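Local atomic coordinates of probable FAD-dependent oxidoreductase PA4991 (Pseudomonas aeruginosa PAO1, PDB entry 5EZ7), a protein that binds one FAD per subunit and probably works as an oxidoreductase of the DAO family, although its physiological substrate is unknown. Residues R95-H101 with L150-D156; I52-G56 with I72-P76. All coordinates share one frame. Numbering follows the deposited sequence.

Contact 1 of 2, residues R95-H101 with L150-D156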
loop_
_atom_site.group_PDB
_atom_site.type_symbol
_atom_site.label_atom_id
_atom_site.label_comp_id
_atom_site.label_asym_id
_atom_site.label_seq_id
_atom_site.Cartn_x
_atom_site.Cartn_y
_atom_site.Cartn_z
ATOM N N ARG A 95 -2.778 -13.361 -6.359
ATOM C CA ARG A 95 -2.010 -14.229 -5.509
ATOM C C ARG A 95 -2.024 -13.715 -4.078
ATOM O O ARG A 95 -1.719 -12.547 -3.826
ATOM C CB ARG A 95 -0.560 -14.281 -5.985
ATOM C CG ARG A 95 -0.178 -15.395 -6.968
ATOM C CD ARG A 95 1.370 -15.464 -7.114
ATOM N NE ARG A 95 2.038 -15.975 -5.899
ATOM C CZ ARG A 95 3.357 -16.223 -5.752
ATOM N NH1 ARG A 95 3.816 -16.715 -4.590
ATOM N NH2 ARG A 95 4.240 -15.988 -6.735
ATOM N N LEU A 96 -2.415 -14.587 -3.157
ATOM C CA LEU A 96 -2.109 -14.419 -1.757
ATOM C C LEU A 96 -0.788 -15.102 -1.444
ATOM O O LEU A 96 -0.543 -16.229 -1.869
ATOM C CB LEU A 96 -3.159 -15.100 -0.904
ATOM C CG LEU A 96 -4.576 -14.569 -0.913
ATOM C CD1 LEU A 96 -5.367 -15.301 0.187
ATOM C CD2 LEU A 96 -4.551 -13.054 -0.732
ATOM N N LEU A 97 0.059 -14.432 -0.693
ATOM C CA LEU A 97 1.225 -15.094 -0.176
ATOM C C LEU A 97 0.799 -16.077 0.933
ATOM O O LEU A 97 1.307 -17.192 0.987
ATOM C CB LEU A 97 2.288 -14.073 0.289
ATOM C CG LEU A 97 2.950 -13.259 -0.843
ATOM C CD1 LEU A 97 3.956 -12.250 -0.301
ATOM C CD2 LEU A 97 3.623 -14.144 -1.892
ATOM N N SER A 98 -0.173 -15.688 1.766
ATOM C CA SER A 98 -0.620 -16.535 2.857
ATOM C C SER A 98 -2.060 -16.256 3.127
ATOM O O SER A 98 -2.520 -15.113 3.066
ATOM C CB SER A 98 0.188 -16.250 4.114
ATOM O OG SER A 98 -0.108 -17.153 5.162
ATOM N N GLU A 99 -2.776 -17.318 3.437
ATOM C CA GLU A 99 -4.201 -17.244 3.736
ATOM C C GLU A 99 -4.446 -16.688 5.131
ATOM O O GLU A 99 -5.587 -16.446 5.500
ATOM C CB GLU A 99 -4.792 -18.651 3.672
ATOM C CG GLU A 99 -4.670 -19.313 2.306
ATOM C CD GLU A 99 -5.997 -19.421 1.589
ATOM O OE1 GLU A 99 -6.751 -18.423 1.576
ATOM O OE2 GLU A 99 -6.298 -20.520 1.058
ATOM N N ALA A 100 -3.377 -16.559 5.918
ATOM C CA ALA A 100 -3.448 -16.150 7.294
ATOM C C ALA A 100 -2.129 -15.494 7.681
ATOM O O ALA A 100 -1.059 -15.849 7.181
ATOM C CB ALA A 100 -3.704 -17.346 8.172
ATOM N N HIS A 101 -2.240 -14.494 8.537
ATOM C CA HIS A 101 -1.110 -13.905 9.223
ATOM C C HIS A 101 -1.269 -14.349 10.666
ATOM O O HIS A 101 -2.379 -14.574 11.108
ATOM C CB HIS A 101 -1.157 -12.393 9.089
ATOM C CG HIS A 101 0.007 -11.713 9.711
ATOM N ND1 HIS A 101 1.232 -11.617 9.085
ATOM C CD2 HIS A 101 0.153 -11.111 10.917
ATOM C CE1 HIS A 101 2.079 -10.977 9.868
ATOM N NE2 HIS A 101 1.447 -10.645 10.978
ATOM N N LEU A 150 -4.800 -15.609 12.545
ATOM C CA LEU A 150 -5.752 -14.491 12.424
ATOM C C LEU A 150 -6.507 -14.580 11.115
ATOM O O LEU A 150 -6.101 -15.306 10.194
ATOM C CB LEU A 150 -5.035 -13.145 12.500
ATOM C CG LEU A 150 -4.156 -12.934 13.738
ATOM C CD1 LEU A 150 -3.237 -11.740 13.567
ATOM C CD2 LEU A 150 -4.997 -12.777 14.991
ATOM N N THR A 151 -7.598 -13.818 11.043
ATOM C CA THR A 151 -8.392 -13.646 9.814
ATOM C C THR A 151 -7.680 -12.762 8.816
ATOM O O THR A 151 -8.051 -12.734 7.659
ATOM C CB THR A 151 -9.779 -12.982 10.077
ATOM O OG1 THR A 151 -9.601 -11.666 10.649
ATOM C CG2 THR A 151 -10.650 -13.869 10.995
ATOM N N GLU A 152 -6.699 -12.005 9.287
ATOM C CA GLU A 152 -5.856 -11.187 8.434
ATOM C C GLU A 152 -5.212 -12.005 7.299
ATOM O O GLU A 152 -4.979 -13.181 7.443
ATOM C CB GLU A 152 -4.783 -10.492 9.284
ATOM C CG GLU A 152 -5.316 -9.566 10.387
ATOM C CD GLU A 152 -4.212 -8.771 11.111
ATOM O OE1 GLU A 152 -4.572 -7.922 11.990
ATOM O OE2 GLU A 152 -3.001 -8.965 10.790
ATOM N N ILE A 153 -4.953 -11.356 6.174
ATOM C CA ILE A 153 -4.554 -12.008 4.928
ATOM C C ILE A 153 -3.271 -11.357 4.518
ATOM O O ILE A 153 -3.077 -10.161 4.822
ATOM C CB ILE A 153 -5.476 -11.653 3.735
ATOM C CG1 ILE A 153 -6.949 -11.687 4.073
ATOM C CG2 ILE A 153 -5.247 -12.590 2.560
ATOM C CD1 ILE A 153 -7.774 -10.880 3.076
ATOM N N VAL A 154 -2.443 -12.074 3.754
ATOM C CA VAL A 154 -1.247 -11.464 3.147
ATOM C C VAL A 154 -1.217 -11.604 1.639
ATOM O O VAL A 154 -1.173 -12.711 1.124
ATOM C CB VAL A 154 0.047 -12.060 3.697
ATOM C CG1 VAL A 154 1.252 -11.303 3.146
ATOM C CG2 VAL A 154 0.006 -12.045 5.220
ATOM N N PHE A 155 -1.178 -10.453 0.968
ATOM C CA PHE A 155 -1.324 -10.336 -0.478
ATOM C C PHE A 155 0.052 -10.270 -1.088
ATOM O O PHE A 155 0.930 -9.706 -0.497
ATOM C CB PHE A 155 -2.101 -9.048 -0.870
ATOM C CG PHE A 155 -3.576 -9.253 -1.080
ATOM C CD1 PHE A 155 -4.421 -9.434 -0.008
ATOM C CD2 PHE A 155 -4.128 -9.271 -2.355
ATOM C CE1 PHE A 155 -5.800 -9.647 -0.184
ATOM C CE2 PHE A 155 -5.500 -9.494 -2.537
ATOM C CZ PHE A 155 -6.331 -9.699 -1.446
ATOM N N ASP A 156 0.216 -10.848 -2.267
ATOM C CA ASP A 156 1.364 -10.567 -3.149
ATOM C C ASP A 156 1.066 -9.214 -3.806
ATOM O O ASP A 156 0.261 -9.135 -4.750
ATOM C CB ASP A 156 1.516 -11.671 -4.230
ATOM C CG ASP A 156 2.655 -11.388 -5.237
ATOM O OD1 ASP A 156 3.433 -10.443 -4.991
ATOM O OD2 ASP A 156 2.789 -12.116 -6.263
#
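Leu96 sits at the apolar centre: its CD2 lies 3.6 Å from the centroid of the Phe155 ring, almost on the ring normal, a CH-pi contact, and 3.4 Å from Ile153 CG2. Strand 96-98 runs antiparallel to 153-155 and carries a classic beta bulge, Leu97 and Ser98 both facing Val154. Strand 153-155 is the middle of a three-stranded sheet whose far edge, 52-53, carries the FAD-binding residue Ile52. Val154 O accepts from Ser98 N (3.2 Å) and, weakly, from Leu97 N (2.8 Å), while Val154 N donates to Ser98 O (3.1 Å). The extra residue shifts the register by one. Beyond the strands, His101 N bonds to Glu152 O at 3.2 Å and Leu150 N to His101 O at 3.0 Å. At the other end Asp156, the N-cap of helix 157-168, bonds through its N to Arg95 O (3.0 Å). Asp156 OD2 lies over one face of the Arg95 guanidinium, 3.9 Å from Arg95 NE, a long salt bridge by charge alone.

Contact 2 of 2, residues I52-G56 with I72-P76. With FAD (flavin-adenine dinucleotide), chain B.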
loop_
_atom_site.group_PDB
_atom_site.type_symbol
_atom_site.label_atom_id
_atom_site.label_comp_id
_atom_site.label_asym_id
_atom_site.label_seq_id
_atom_site.Cartn_x
_atom_site.Cartn_y
_atom_site.Cartn_z
ATOM N N ILE A 52 0.138 -6.945 4.485
ATOM C CA ILE A 52 -0.713 -7.561 5.488
ATOM C C ILE A 52 -1.996 -6.780 5.525
ATOM O O ILE A 52 -1.963 -5.556 5.681
ATOM C CB ILE A 52 -0.084 -7.496 6.891
ATOM C CG1 ILE A 52 1.199 -8.330 6.939
ATOM C CG2 ILE A 52 -1.088 -7.963 7.944
ATOM C CD1 ILE A 52 2.168 -7.913 8.030
ATOM N N ILE A 53 -3.118 -7.473 5.438
ATOM C CA ILE A 53 -4.421 -6.835 5.652
ATOM C C ILE A 53 -4.894 -6.959 7.082
ATOM O O ILE A 53 -5.485 -7.959 7.489
ATOM C CB ILE A 53 -5.432 -7.316 4.631
ATOM C CG1 ILE A 53 -4.990 -6.719 3.291
ATOM C CG2 ILE A 53 -6.800 -6.735 4.897
ATOM C CD1 ILE A 53 -5.415 -7.556 2.164
ATOM N N HIS A 54 -4.598 -5.900 7.825
ATOM C CA HIS A 54 -4.916 -5.767 9.235
ATOM C C HIS A 54 -6.424 -5.724 9.442
ATOM O O HIS A 54 -7.149 -5.227 8.600
ATOM C CB HIS A 54 -4.300 -4.462 9.783
ATOM C CG HIS A 54 -2.827 -4.338 9.562
ATOM N ND1 HIS A 54 -1.903 -5.098 10.245
ATOM C CD2 HIS A 54 -2.113 -3.525 8.750
ATOM C CE1 HIS A 54 -0.686 -4.768 9.861
ATOM N NE2 HIS A 54 -0.785 -3.821 8.947
ATOM N N GLY A 55 -6.897 -6.231 10.569
ATOM C CA GLY A 55 -8.313 -6.118 10.923
ATOM C C GLY A 55 -8.547 -5.975 12.403
ATOM O O GLY A 55 -9.471 -6.600 12.953
ATOM N N GLY A 56 -7.740 -5.142 13.058
ATOM C CA GLY A 56 -7.729 -5.112 14.542
ATOM C C GLY A 56 -7.334 -3.761 15.085
ATOM O O GLY A 56 -6.775 -2.952 14.354
ATOM N N ILE A 72 -11.017 -0.271 10.011
ATOM C CA ILE A 72 -9.999 -1.322 9.897
ATOM C C ILE A 72 -10.507 -2.756 10.171
ATOM O O ILE A 72 -10.094 -3.685 9.482
ATOM C CB ILE A 72 -8.757 -1.007 10.782
ATOM C CG1 ILE A 72 -7.579 -1.901 10.440
ATOM C CG2 ILE A 72 -9.064 -1.162 12.258
ATOM C CD1 ILE A 72 -6.995 -1.602 9.093
ATOM N N ALA A 73 -11.398 -2.924 11.143
ATOM C CA ALA A 73 -11.886 -4.265 11.577
ATOM C C ALA A 73 -12.584 -5.072 10.467
ATOM O O ALA A 73 -12.539 -6.312 10.432
ATOM C CB ALA A 73 -12.836 -4.113 12.764
ATOM N N ASP A 74 -13.215 -4.343 9.557
ATOM C CA ASP A 74 -13.911 -4.929 8.430
ATOM C C ASP A 74 -13.022 -5.160 7.182
ATOM O O ASP A 74 -13.493 -5.712 6.192
ATOM C CB ASP A 74 -15.095 -4.018 8.084
ATOM C CG ASP A 74 -16.188 -4.748 7.342
ATOM O OD1 ASP A 74 -16.655 -5.797 7.847
ATOM O OD2 ASP A 74 -16.573 -4.287 6.243
ATOM N N MET A 75 -11.742 -4.773 7.221
ATOM C CA MET A 75 -10.902 -4.837 6.021
ATOM C C MET A 75 -10.605 -6.279 5.559
ATOM O O MET A 75 -10.884 -6.592 4.416
ATOM C CB MET A 75 -9.647 -3.984 6.174
ATOM C CG MET A 75 -9.878 -2.467 6.061
ATOM S SD MET A 75 -10.742 -1.846 4.569
ATOM C CE MET A 75 -12.312 -1.396 5.281
ATOM N N PRO A 76 -10.134 -7.181 6.448
ATOM C CA PRO A 76 -9.913 -8.562 5.948
ATOM C C PRO A 76 -11.139 -9.190 5.259
ATOM O O PRO A 76 -10.989 -9.784 4.202
ATOM C CB PRO A 76 -9.493 -9.358 7.205
ATOM C CG PRO A 76 -9.088 -8.319 8.201
ATOM C CD PRO A 76 -9.947 -7.105 7.909
HETATM P PA FAD B . 2.114 5.235 -2.462
HETATM O O1A FAD B . 2.134 3.746 -2.579
HETATM O O2A FAD B . 3.306 5.977 -1.929
HETATM O O5B FAD B . 1.731 5.793 -3.897
HETATM C C5B FAD B . 1.845 7.160 -4.237
HETATM C C4B FAD B . 2.076 7.197 -5.733
HETATM O O4B FAD B . 2.007 8.558 -6.189
HETATM C C3B FAD B . 3.449 6.628 -6.104
HETATM O O3B FAD B . 3.323 5.566 -7.052
HETATM C C2B FAD B . 4.181 7.830 -6.672
HETATM O O2B FAD B . 5.108 7.529 -7.714
HETATM C C1B FAD B . 3.035 8.729 -7.143
HETATM N N9A FAD B . 3.392 10.152 -7.186
HETATM C C8A FAD B . 4.079 10.834 -6.253
HETATM N N7A FAD B . 4.224 12.115 -6.635
HETATM C C5A FAD B . 3.617 12.264 -7.818
HETATM C C6A FAD B . 3.420 13.375 -8.759
HETATM N N6A FAD B . 3.911 14.584 -8.447
HETATM N N1A FAD B . 2.733 13.145 -9.890
HETATM C C2A FAD B . 2.245 11.923 -10.175
HETATM N N3A FAD B . 2.393 10.857 -9.362
HETATM C C4A FAD B . 3.066 10.971 -8.191
HETATM N N1 FAD B . -0.039 -1.228 5.318
HETATM C C2 FAD B . -0.747 -2.347 5.584
HETATM O O2 FAD B . -1.999 -2.282 5.604
HETATM N N3 FAD B . -0.156 -3.530 5.827
HETATM C C4 FAD B . 1.166 -3.679 5.827
HETATM O O4 FAD B . 1.691 -4.789 6.043
HETATM C C4X FAD B . 2.003 -2.508 5.545
HETATM N N5 FAD B . 3.347 -2.597 5.534
HETATM C C5X FAD B . 4.104 -1.519 5.262
HETATM C C6 FAD B . 5.486 -1.658 5.244
HETATM C C7 FAD B . 6.299 -0.579 4.966
HETATM C C7M FAD B . 7.787 -0.758 4.935
HETATM C C8 FAD B . 5.686 0.738 4.656
HETATM C C8M FAD B . 6.523 1.957 4.330
HETATM C C9 FAD B . 4.311 0.875 4.686
HETATM C C9A FAD B . 3.477 -0.202 4.978
HETATM N N10 FAD B . 2.058 -0.095 5.006
HETATM C C10 FAD B . 1.297 -1.239 5.273
HETATM C "C1'" FAD B . 1.376 1.154 4.711
HETATM C "C2'" FAD B . 1.140 1.218 3.212
HETATM O "O2'" FAD B . 2.300 0.807 2.477
HETATM C "C3'" FAD B . 0.705 2.614 2.790
HETATM O "O3'" FAD B . -0.290 3.088 3.721
HETATM C "C4'" FAD B . 0.116 2.600 1.382
HETATM O "O4'" FAD B . 0.831 1.715 0.519
HETATM C "C5'" FAD B . 0.138 3.982 0.758
HETATM O "O5'" FAD B . -0.566 3.942 -0.491
HETATM P P FAD B . -0.590 5.252 -1.405
HETATM O O1P FAD B . -1.110 4.870 -2.766
HETATM O O2P FAD B . -1.276 6.302 -0.608
HETATM O O3P FAD B . 0.953 5.690 -1.445
#
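Ile53 lays its CG2 against the start of helix 75-82, 4.2 Å from Met75 CB and 4.3 Å from Pro76 CG. Much of the rest of the contact brings backbone atoms of 54-56 against the helix turn and the Ile72 and Pro76 side chains. In that turn, between helices 70-73 and 75-82, Met75 N bonds to Ile72 O at 3.0 Å. The same Ile72 O receives a CA-H...O contact from Gly55 CA, 3.3 Å away, and Gly55 CA also lies 3.6 Å from Pro76 CD. A side chain could not be fitted at this position: an ideal CB on Gly55 would fall 2.4 Å from Pro76 CG, a clash, so the absence of a side chain lets Gly55 fit against the Pro76 ring. His54 bridges the packing and the cofactor. Its CB meets Ile72 CD1 at 4.0 Å, but its ring leads away from the helices, bringing His54 NE2 to 3.2 Å from FAD N3. Two residues earlier, Ile52 holds the flavin edge with two backbone hydrogen bonds, Ile52 N to FAD O4 (3.1 Å) and FAD N3 to Ile52 O (2.7 Å). Ala348 and Leu347 bind the same FAD through their amides. Pairing of a short extended segment with the N3-O4 edge of the isoalloxazine marks this as the pyrimidine end of the flavin site in a DAO-family oxidoreductase.

In the fold
Both segments of contact 2 precede those of contact 1 in the sequence, with helix 75-82 leading on to strand 96-98. Their centres are 11 Å apart, and they meet in one three-stranded antiparallel sheet ordered 52-53, 153-155, 96-98. The central strand therefore belongs to contact 1 yet pairs with the flavin-binding strand of contact 2: Ile53 N lies 2.8 Å from Ile153 O, a probable hydrogen bond, and Phe155 CD1 packs 3.0 Å from Ile53 CD1. Glu152 OE1 approaches Gly55 N at 3.2 Å, probably another hydrogen bond. Through the shared strand 153-155, the bulged strand of contact 1 is tied to the Ile52 backbone that holds the flavin's N3-O4 edge.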